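Local coordinates for protein CocE/NonD family hydrolase (Staphylococcus aureus subsp. aureus COL, PDB 3III) that probably acts as a serine hydrolase of the alpha/beta-hydrolase clan, cleaving ester or amide bonds as its CocE/NonD and X-Pro dipeptidyl-peptidase relatives do, at residues 186-191 with 317-322. Sequence-based numbering, arbitrary orientation.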
loop_
_atom_site.group_PDB
_atom_site.type_symbol
_atom_site.label_atom_id
_atom_site.label_comp_id
_atom_site.label_asym_id
_atom_site.label_seq_id
_atom_site.Cartn_x
_atom_site.Cartn_y
_atom_site.Cartn_z
ATOM N N LEU A 186 -14.975 5.814 -16.763
ATOM C CA LEU A 186 -14.182 6.025 -15.565
ATOM C C LEU A 186 -13.521 7.399 -15.758
ATOM O O LEU A 186 -12.597 7.556 -16.581
ATOM C CB LEU A 186 -13.103 4.937 -15.385
ATOM C CG LEU A 186 -12.215 5.106 -14.137
ATOM C CD1 LEU A 186 -13.054 4.990 -12.851
ATOM C CD2 LEU A 186 -10.984 4.155 -14.180
ATOM N N LYS A 187 -14.005 8.394 -15.024
ATOM C CA LYS A 187 -13.578 9.784 -15.178
ATOM C C LYS A 187 -12.598 10.253 -14.092
ATOM O O LYS A 187 -12.021 11.331 -14.228
ATOM C CB LYS A 187 -14.788 10.737 -15.172
ATOM C CG LYS A 187 -15.828 10.449 -16.269
ATOM C CD LYS A 187 -15.231 10.539 -17.664
ATOM C CE LYS A 187 -16.281 10.329 -18.788
ATOM N NZ LYS A 187 -16.987 11.641 -19.007
ATOM N N ALA A 188 -12.398 9.454 -13.036
ATOM C CA ALA A 188 -11.502 9.815 -11.917
ATOM C C ALA A 188 -11.284 8.583 -11.034
ATOM O O ALA A 188 -12.163 7.700 -10.977
ATOM C CB ALA A 188 -12.115 10.964 -11.093
HETATM N N MSE A 189 -10.166 8.538 -10.312
HETATM C CA MSE A 189 -9.867 7.408 -9.443
HETATM C C MSE A 189 -9.104 7.858 -8.217
HETATM O O MSE A 189 -8.251 8.776 -8.294
HETATM C CB MSE A 189 -9.037 6.347 -10.191
HETATM C CG MSE A 189 -7.755 6.897 -10.732
HETATM SE SE MSE A 189 -6.797 5.634 -11.939
HETATM C CE MSE A 189 -6.471 4.190 -10.541
ATOM N N ILE A 190 -9.411 7.211 -7.090
ATOM C CA ILE A 190 -8.780 7.487 -5.804
ATOM C C ILE A 190 -8.300 6.129 -5.217
ATOM O O ILE A 190 -8.988 5.512 -4.366
ATOM C CB ILE A 190 -9.722 8.197 -4.834
ATOM C CG1 ILE A 190 -10.336 9.461 -5.469
ATOM C CG2 ILE A 190 -8.986 8.583 -3.523
ATOM C CD1 ILE A 190 -11.360 10.134 -4.560
ATOM N N PRO A 191 -7.158 5.620 -5.731
ATOM C CA PRO A 191 -6.584 4.419 -5.132
ATOM C C PRO A 191 -5.898 4.823 -3.825
ATOM O O PRO A 191 -4.764 5.345 -3.823
ATOM C CB PRO A 191 -5.577 3.960 -6.175
ATOM C CG PRO A 191 -5.201 5.232 -6.907
ATOM C CD PRO A 191 -6.463 5.991 -6.992
ATOM N N ASP A 317 -15.758 16.436 -7.105
ATOM C CA ASP A 317 -16.637 17.506 -7.540
ATOM C C ASP A 317 -16.066 18.093 -8.833
ATOM O O ASP A 317 -16.826 18.444 -9.776
ATOM C CB ASP A 317 -16.726 18.641 -6.511
ATOM C CG ASP A 317 -17.548 18.305 -5.279
ATOM O OD1 ASP A 317 -18.302 17.297 -5.246
ATOM O OD2 ASP A 317 -17.443 19.126 -4.357
ATOM N N PHE A 318 -14.730 18.183 -8.916
ATOM C CA PHE A 318 -14.130 18.678 -10.184
ATOM C C PHE A 318 -14.351 17.688 -11.324
ATOM O O PHE A 318 -14.764 18.088 -12.404
ATOM C CB PHE A 318 -12.644 18.959 -9.998
ATOM C CG PHE A 318 -12.008 19.688 -11.135
ATOM C CD1 PHE A 318 -11.971 21.064 -11.146
ATOM C CD2 PHE A 318 -11.426 18.995 -12.189
ATOM C CE1 PHE A 318 -11.378 21.791 -12.240
ATOM C CE2 PHE A 318 -10.801 19.705 -13.257
ATOM C CZ PHE A 318 -10.782 21.093 -13.258
ATOM N N TYR A 319 -14.023 16.407 -11.113
ATOM C CA TYR A 319 -14.002 15.427 -12.213
ATOM C C TYR A 319 -15.343 14.752 -12.491
ATOM O O TYR A 319 -15.606 14.432 -13.645
ATOM C CB TYR A 319 -12.840 14.380 -12.078
ATOM C CG TYR A 319 -11.514 15.021 -12.328
ATOM C CD1 TYR A 319 -11.157 15.454 -13.596
ATOM C CD2 TYR A 319 -10.675 15.325 -11.275
ATOM C CE1 TYR A 319 -9.985 16.114 -13.814
ATOM C CE2 TYR A 319 -9.501 15.980 -11.478
ATOM C CZ TYR A 319 -9.151 16.386 -12.751
ATOM O OH TYR A 319 -7.999 17.115 -12.965
ATOM N N LEU A 320 -16.152 14.489 -11.460
ATOM C CA LEU A 320 -17.404 13.795 -11.655
ATOM C C LEU A 320 -18.592 14.752 -11.759
ATOM O O LEU A 320 -19.533 14.455 -12.484
ATOM C CB LEU A 320 -17.657 12.797 -10.539
ATOM C CG LEU A 320 -16.558 11.766 -10.287
ATOM C CD1 LEU A 320 -17.001 10.713 -9.156
ATOM C CD2 LEU A 320 -16.217 10.991 -11.594
ATOM N N LYS A 321 -18.567 15.880 -11.031
ATOM C CA LYS A 321 -19.644 16.872 -11.156
ATOM C C LYS A 321 -19.291 17.916 -12.203
ATOM O O LYS A 321 -20.157 18.695 -12.600
ATOM C CB LYS A 321 -19.951 17.575 -9.818
ATOM C CG LYS A 321 -20.612 16.650 -8.806
ATOM C CD LYS A 321 -21.091 17.365 -7.588
ATOM C CE LYS A 321 -21.919 16.436 -6.686
ATOM N NZ LYS A 321 -22.455 17.134 -5.494
ATOM N N GLU A 322 -18.035 17.933 -12.661
ATOM C CA GLU A 322 -17.576 18.948 -13.603
ATOM C C GLU A 322 -17.759 20.373 -13.108
ATOM O O GLU A 322 -18.117 21.273 -13.837
ATOM C CB GLU A 322 -18.193 18.727 -14.992
ATOM C CG GLU A 322 -17.925 17.305 -15.464
ATOM C CD GLU A 322 -18.388 16.971 -16.865
ATOM O OE1 GLU A 322 -18.491 17.856 -17.711
ATOM O OE2 GLU A 322 -18.568 15.795 -17.155
HETATM O O HOH W 1 -16.139 14.165 -17.928
#
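Ala188 and Tyr319 meet through their beta carbons, CB of Ala188 lying 3.6 Å from CB of Tyr319, the shortest approach between 186-191 and 317-322. The apolar part of the contact widens from there. In Leu320, CG stands beside the backbone N (chi1 -55°), and of its two methyls it is CD2 that reaches the strand, resting against the beta carbons of both Lys187, at 3.9 Å, and Ala188, at 4.1 Å. Tyr319 touches with its root: CB also rests 3.8 Å from the carbonyl O of Lys187, while the ring leads away from the strand, meets the ring of Phe315 and makes a weak hydrogen bond through OH to Glu289. Phe315 and Phe316, one turn back on the same helix, extend the cover over Ala188 and reach Ile190.

The polar part lies at the more open side and has no direct hydrogen bond. The Lys187 chain bends at chi2 (-59°) and again at chi4, and its NZ donates a hydrogen bond to a water, 2.9 Å from NZ to the water O. The water O lies 3.0 Å from Glu322 OE2, to which it donates; NZ and OE2 themselves stand 4.8 Å apart. Asn162 ties the same two groups together from strand 162-168, its OD1 bonded to Lys187 NZ and its ND2 to Glu322 OE2, and ND2 also bonds to the carbonyl O of Leu320.

In this alpha/beta-hydrolase fold the contact packs the last part of helix 306-319 and the turn that follows it against an inner strand of the central sheet. Its chemistry implies an apolar contact of one methyl and beta carbons, with no hydrogen bond directly between the two segments, bordered by opposite charges that are probably attracted to each other across the water and Asn162 without forming an ion pair in contact.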